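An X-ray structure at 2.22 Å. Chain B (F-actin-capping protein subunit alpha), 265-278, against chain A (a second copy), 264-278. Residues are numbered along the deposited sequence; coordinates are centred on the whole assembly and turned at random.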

# COMPACT_ATOMS: atom_id res chain seq x y z
N LEU B 265 -19.14 -7.78 -5.62
CA LEU B 265 -17.78 -7.28 -5.49
C LEU B 265 -17.61 -5.94 -6.18
O LEU B 265 -17.08 -5.01 -5.58
CB LEU B 265 -16.81 -8.31 -6.07
CG LEU B 265 -15.39 -8.36 -5.53
CD1 LEU B 265 -15.37 -8.28 -4.03
CD2 LEU B 265 -14.72 -9.65 -5.98
N ASN B 266 -18.14 -5.80 -7.40
CA ASN B 266 -18.00 -4.53 -8.09
C ASN B 266 -18.73 -3.40 -7.39
O ASN B 266 -18.33 -2.25 -7.53
CB ASN B 266 -18.45 -4.65 -9.54
CG ASN B 266 -17.40 -5.30 -10.41
OD1 ASN B 266 -16.28 -5.56 -9.96
ND2 ASN B 266 -17.73 -5.55 -11.66
N HIS B 267 -19.68 -3.71 -6.51
CA HIS B 267 -20.26 -2.63 -5.73
C HIS B 267 -19.50 -2.41 -4.45
O HIS B 267 -19.49 -1.28 -3.93
CB HIS B 267 -21.74 -2.91 -5.45
CG HIS B 267 -22.61 -2.73 -6.65
ND1 HIS B 267 -22.44 -3.46 -7.80
CD2 HIS B 267 -23.67 -1.92 -6.87
CE1 HIS B 267 -23.35 -3.10 -8.69
NE2 HIS B 267 -24.11 -2.16 -8.15
N LEU B 268 -18.71 -3.39 -4.04
CA LEU B 268 -17.82 -3.18 -2.91
C LEU B 268 -16.57 -2.39 -3.31
O LEU B 268 -16.09 -1.57 -2.55
CB LEU B 268 -17.42 -4.53 -2.30
CG LEU B 268 -16.50 -4.32 -1.08
CD1 LEU B 268 -17.26 -3.72 0.09
CD2 LEU B 268 -15.84 -5.61 -0.68
N ILE B 269 -16.05 -2.64 -4.50
CA ILE B 269 -14.91 -1.88 -4.94
C ILE B 269 -15.29 -0.41 -5.05
O ILE B 269 -14.70 0.45 -4.40
CB ILE B 269 -14.39 -2.44 -6.27
CG1 ILE B 269 -13.79 -3.84 -6.05
CG2 ILE B 269 -13.39 -1.52 -6.88
CD1 ILE B 269 -13.47 -4.57 -7.31
N ALA B 270 -16.37 -0.14 -5.78
CA ALA B 270 -16.77 1.22 -6.02
C ALA B 270 -17.08 1.92 -4.72
O ALA B 270 -16.78 3.11 -4.55
CB ALA B 270 -17.99 1.26 -6.94
N ASN B 271 -17.63 1.18 -3.78
CA ASN B 271 -17.89 1.78 -2.48
C ASN B 271 -16.60 2.14 -1.78
O ASN B 271 -16.47 3.21 -1.19
CB ASN B 271 -18.68 0.81 -1.63
CG ASN B 271 -20.09 1.19 -1.54
OD1 ASN B 271 -20.40 2.24 -0.97
ND2 ASN B 271 -20.98 0.39 -2.12
N THR B 272 -15.60 1.29 -1.92
CA THR B 272 -14.36 1.56 -1.21
C THR B 272 -13.63 2.71 -1.87
O THR B 272 -13.19 3.64 -1.18
CB THR B 272 -13.50 0.30 -1.20
OG1 THR B 272 -14.29 -0.79 -0.70
CG2 THR B 272 -12.28 0.46 -0.35
N SER B 273 -13.48 2.62 -3.19
CA SER B 273 -12.89 3.67 -3.99
C SER B 273 -13.50 5.00 -3.65
O SER B 273 -12.80 6.02 -3.48
CB SER B 273 -13.10 3.35 -5.45
OG SER B 273 -12.40 2.22 -5.86
N SER B 274 -14.80 5.00 -3.42
CA SER B 274 -15.50 6.23 -3.15
C SER B 274 -15.19 6.73 -1.76
O SER B 274 -15.15 7.94 -1.54
CB SER B 274 -17.00 5.98 -3.34
OG SER B 274 -17.71 7.18 -3.17
N ASP B 275 -14.97 5.85 -0.80
CA ASP B 275 -14.61 6.32 0.53
C ASP B 275 -13.18 6.80 0.55
O ASP B 275 -12.80 7.68 1.33
CB ASP B 275 -14.83 5.22 1.55
CG ASP B 275 -16.25 5.17 1.98
OD1 ASP B 275 -16.73 6.16 2.55
OD2 ASP B 275 -16.91 4.14 1.69
N LEU B 276 -12.37 6.19 -0.28
CA LEU B 276 -11.00 6.63 -0.44
C LEU B 276 -10.98 8.09 -0.90
O LEU B 276 -10.32 8.94 -0.31
CB LEU B 276 -10.35 5.68 -1.42
CG LEU B 276 -8.88 5.35 -1.44
CD1 LEU B 276 -8.30 5.17 -0.08
CD2 LEU B 276 -8.83 4.03 -2.22
N ILE B 277 -11.74 8.38 -1.96
CA ILE B 277 -11.82 9.75 -2.46
C ILE B 277 -12.35 10.66 -1.37
O ILE B 277 -11.77 11.70 -1.09
CB ILE B 277 -12.70 9.82 -3.72
CG1 ILE B 277 -12.05 9.05 -4.88
CG2 ILE B 277 -12.98 11.26 -4.09
CD1 ILE B 277 -13.08 8.63 -5.93
N LYS B 278 -13.37 10.23 -0.66
CA LYS B 278 -13.90 11.14 0.34
C LYS B 278 -12.89 11.39 1.44
O LYS B 278 -12.83 12.51 1.95
CB LYS B 278 -15.18 10.57 0.93
CG LYS B 278 -15.82 11.34 2.11
CD LYS B 278 -16.90 10.44 2.82
CE LYS B 278 -17.65 11.11 4.02
NZ LYS B 278 -18.68 10.20 4.65
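Chain A (264-278) DLNHLIANTSSDLIK

The same sequence takes two conformations here. In chain B, residues 265-278 are one uninterrupted helix; in chain A, the helix persists only through the first residues, gives way to a short extended segment that includes A:Ile269 and A:Ala270, loops through A:Asn271 to A:Ser273, and tightens into 3-10 geometry at A:Leu276 to A:Lys278. The chain A strand runs nearly antiparallel to the chain B helix, its axis at 158° and 7.2 Å away at closest approach. The start of the chain B stretch therefore meets the end of the chain A stretch, and together the two stretches bury 560 Å².

B:Asn266 opens the contact and supplies its one hydrogen bond across the stretches: ND2 of B:Asn266 donates to the backbone O of A:Ser274 at 3.1 Å. The acceptor is a backbone atom, so the bond does not depend on the side chain of A:Ser274. The amide's other end fares worse. OD1 of B:Asn266 lies 3.6 Å from CD1 of A:Ile277 and 3.8 Å from CB of A:Leu276, buried among carbons without a polar partner.

One turn on, B:Ile269 points toward chain A and meets the same pair of residues. Its CG2 touches CD1 of A:Leu276 at 3.6 Å, while its CD1 reaches CG1 of A:Ile277 at 3.8 Å, so both ends of the branched side chain are used. Neighbouring B:Ala270 is set sideways, and its carbonyl O comes within 3.6 Å of CB of A:Ala270. That carbonyl is already engaged by the helix, accepting from N of B:Ser274 at 3.0 Å.

The backbones draw close at B:Ser273, where the CA atoms of B:Ser273 and A:Ala270 are 5.3 Å apart. Small residues face each other here: CB of B:Ser273 sits 3.6 Å from CB of A:Ala270, and CB of B:Ser274 is 4.2 Å from that same methyl. A:Ala270 thus rests on the helix surface with its CB close to B:Ala270 and, one turn on, to B:Ser273 and B:Ser274.

B:Ile277, a turn further, buries more area than any other residue of the contact. It points toward chain A and packs largely on backbone: its CD1 lies 3.2 Å from C of A:Ile269, a tight approach, and 3.5 Å from N of A:Ala270. Its CG2 is 3.7 Å from O of A:Leu268 and 3.9 Å from CB of A:Leu268.

The stripe runs B:Asn266, B:Ile269 and B:Ala270, B:Ser273 and B:Ser274, B:Ile277: an amide at the first position, isoleucines before and after the small residues, and the small residues where the backbones come close.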

# COMPACT_ATOMS: atom_id res chain seq x y z
N ASP A 264 -9.17 19.38 -8.35
CA ASP A 264 -8.90 18.03 -8.84
C ASP A 264 -9.42 16.95 -7.91
O ASP A 264 -10.01 15.97 -8.35
CB ASP A 264 -7.40 17.84 -9.01
CG ASP A 264 -6.90 18.49 -10.22
OD1 ASP A 264 -7.74 18.70 -11.11
OD2 ASP A 264 -5.68 18.70 -10.31
N LEU A 265 -9.19 17.11 -6.62
CA LEU A 265 -9.54 16.09 -5.65
C LEU A 265 -11.04 16.03 -5.49
O LEU A 265 -11.63 14.93 -5.32
CB LEU A 265 -8.83 16.39 -4.32
CG LEU A 265 -7.32 16.21 -4.32
CD1 LEU A 265 -6.73 16.11 -2.91
CD2 LEU A 265 -6.99 14.98 -5.07
N ASN A 266 -11.67 17.20 -5.49
CA ASN A 266 -13.12 17.29 -5.47
C ASN A 266 -13.79 16.74 -6.73
O ASN A 266 -15.03 16.58 -6.72
CB ASN A 266 -13.58 18.75 -5.25
CG ASN A 266 -13.50 19.18 -3.76
OD1 ASN A 266 -13.23 18.37 -2.86
ND2 ASN A 266 -13.77 20.44 -3.51
N HIS A 267 -13.06 16.49 -7.83
CA HIS A 267 -13.67 15.86 -9.01
C HIS A 267 -13.17 14.44 -9.33
O HIS A 267 -13.29 13.99 -10.48
CB HIS A 267 -13.50 16.77 -10.22
CG HIS A 267 -14.27 18.05 -10.10
ND1 HIS A 267 -13.94 19.02 -9.18
CD2 HIS A 267 -15.41 18.46 -10.70
CE1 HIS A 267 -14.81 20.02 -9.27
NE2 HIS A 267 -15.71 19.70 -10.19
N LEU A 268 -12.55 13.77 -8.37
CA LEU A 268 -12.25 12.36 -8.54
C LEU A 268 -13.52 11.57 -8.32
O LEU A 268 -14.31 11.90 -7.43
CB LEU A 268 -11.21 11.92 -7.53
CG LEU A 268 -9.88 12.64 -7.74
CD1 LEU A 268 -8.97 12.18 -6.69
CD2 LEU A 268 -9.34 12.32 -9.09
N ILE A 269 -13.71 10.50 -9.10
CA ILE A 269 -14.80 9.57 -8.84
C ILE A 269 -14.32 8.14 -8.87
O ILE A 269 -13.21 7.82 -9.30
CB ILE A 269 -15.92 9.79 -9.87
CG1 ILE A 269 -15.46 9.21 -11.20
CG2 ILE A 269 -16.17 11.32 -9.97
CD1 ILE A 269 -16.49 9.17 -12.26
N ALA A 270 -15.16 7.26 -8.32
CA ALA A 270 -14.87 5.83 -8.37
C ALA A 270 -15.21 5.29 -9.76
O ALA A 270 -16.31 5.53 -10.27
CB ALA A 270 -15.66 5.12 -7.28
N ASN A 271 -14.27 4.58 -10.38
CA ASN A 271 -14.54 3.96 -11.67
C ASN A 271 -15.56 2.84 -11.49
O ASN A 271 -15.44 2.02 -10.58
CB ASN A 271 -13.24 3.43 -12.28
CG ASN A 271 -13.41 2.92 -13.73
OD1 ASN A 271 -14.52 2.77 -14.22
ND2 ASN A 271 -12.30 2.62 -14.39
N THR A 272 -16.65 2.87 -12.28
CA THR A 272 -17.62 1.78 -12.28
C THR A 272 -17.55 0.94 -13.56
O THR A 272 -18.53 0.30 -13.93
CB THR A 272 -19.06 2.25 -12.05
OG1 THR A 272 -19.11 3.08 -10.89
CG2 THR A 272 -19.97 1.03 -11.79
N SER A 273 -16.41 0.95 -14.25
CA SER A 273 -16.15 -0.01 -15.32
C SER A 273 -16.43 -1.43 -14.82
O SER A 273 -16.63 -1.63 -13.62
CB SER A 273 -14.71 0.16 -15.81
OG SER A 273 -14.41 -0.73 -16.86
N SER A 274 -16.53 -2.41 -15.73
CA SER A 274 -16.85 -3.79 -15.34
C SER A 274 -15.63 -4.60 -14.92
O SER A 274 -15.72 -5.48 -14.05
CB SER A 274 -17.51 -4.48 -16.53
OG SER A 274 -16.56 -4.58 -17.57
N ASP A 275 -14.48 -4.36 -15.56
CA ASP A 275 -13.23 -5.06 -15.32
C ASP A 275 -12.53 -4.61 -14.05
O ASP A 275 -11.31 -4.80 -13.92
CB ASP A 275 -12.31 -4.88 -16.53
CG ASP A 275 -11.69 -3.47 -16.61
OD1 ASP A 275 -12.20 -2.51 -15.96
OD2 ASP A 275 -10.69 -3.31 -17.33
N LEU A 276 -13.26 -4.06 -13.09
CA LEU A 276 -12.65 -3.33 -11.98
C LEU A 276 -11.53 -4.11 -11.31
O LEU A 276 -10.45 -3.57 -11.01
CB LEU A 276 -13.71 -2.98 -10.94
CG LEU A 276 -14.64 -1.82 -11.24
CD1 LEU A 276 -15.22 -1.27 -9.97
CD2 LEU A 276 -13.89 -0.77 -11.95
N ILE A 277 -11.78 -5.39 -11.06
CA ILE A 277 -10.83 -6.24 -10.35
C ILE A 277 -9.49 -6.19 -11.05
O ILE A 277 -8.44 -6.00 -10.41
CB ILE A 277 -11.40 -7.67 -10.29
CG1 ILE A 277 -12.73 -7.61 -9.55
CG2 ILE A 277 -10.44 -8.57 -9.60
CD1 ILE A 277 -13.86 -8.20 -10.32
N LYS A 278 -9.50 -6.36 -12.37
CA LYS A 278 -8.30 -6.26 -13.20
C LYS A 278 -7.89 -4.81 -13.52
O LYS A 278 -6.85 -4.63 -14.18
CB LYS A 278 -8.48 -7.08 -14.48
CG LYS A 278 -9.61 -6.64 -15.41
CD LYS A 278 -10.16 -7.81 -16.30
CE LYS A 278 -11.36 -8.53 -15.64
NZ LYS A 278 -12.11 -9.54 -16.49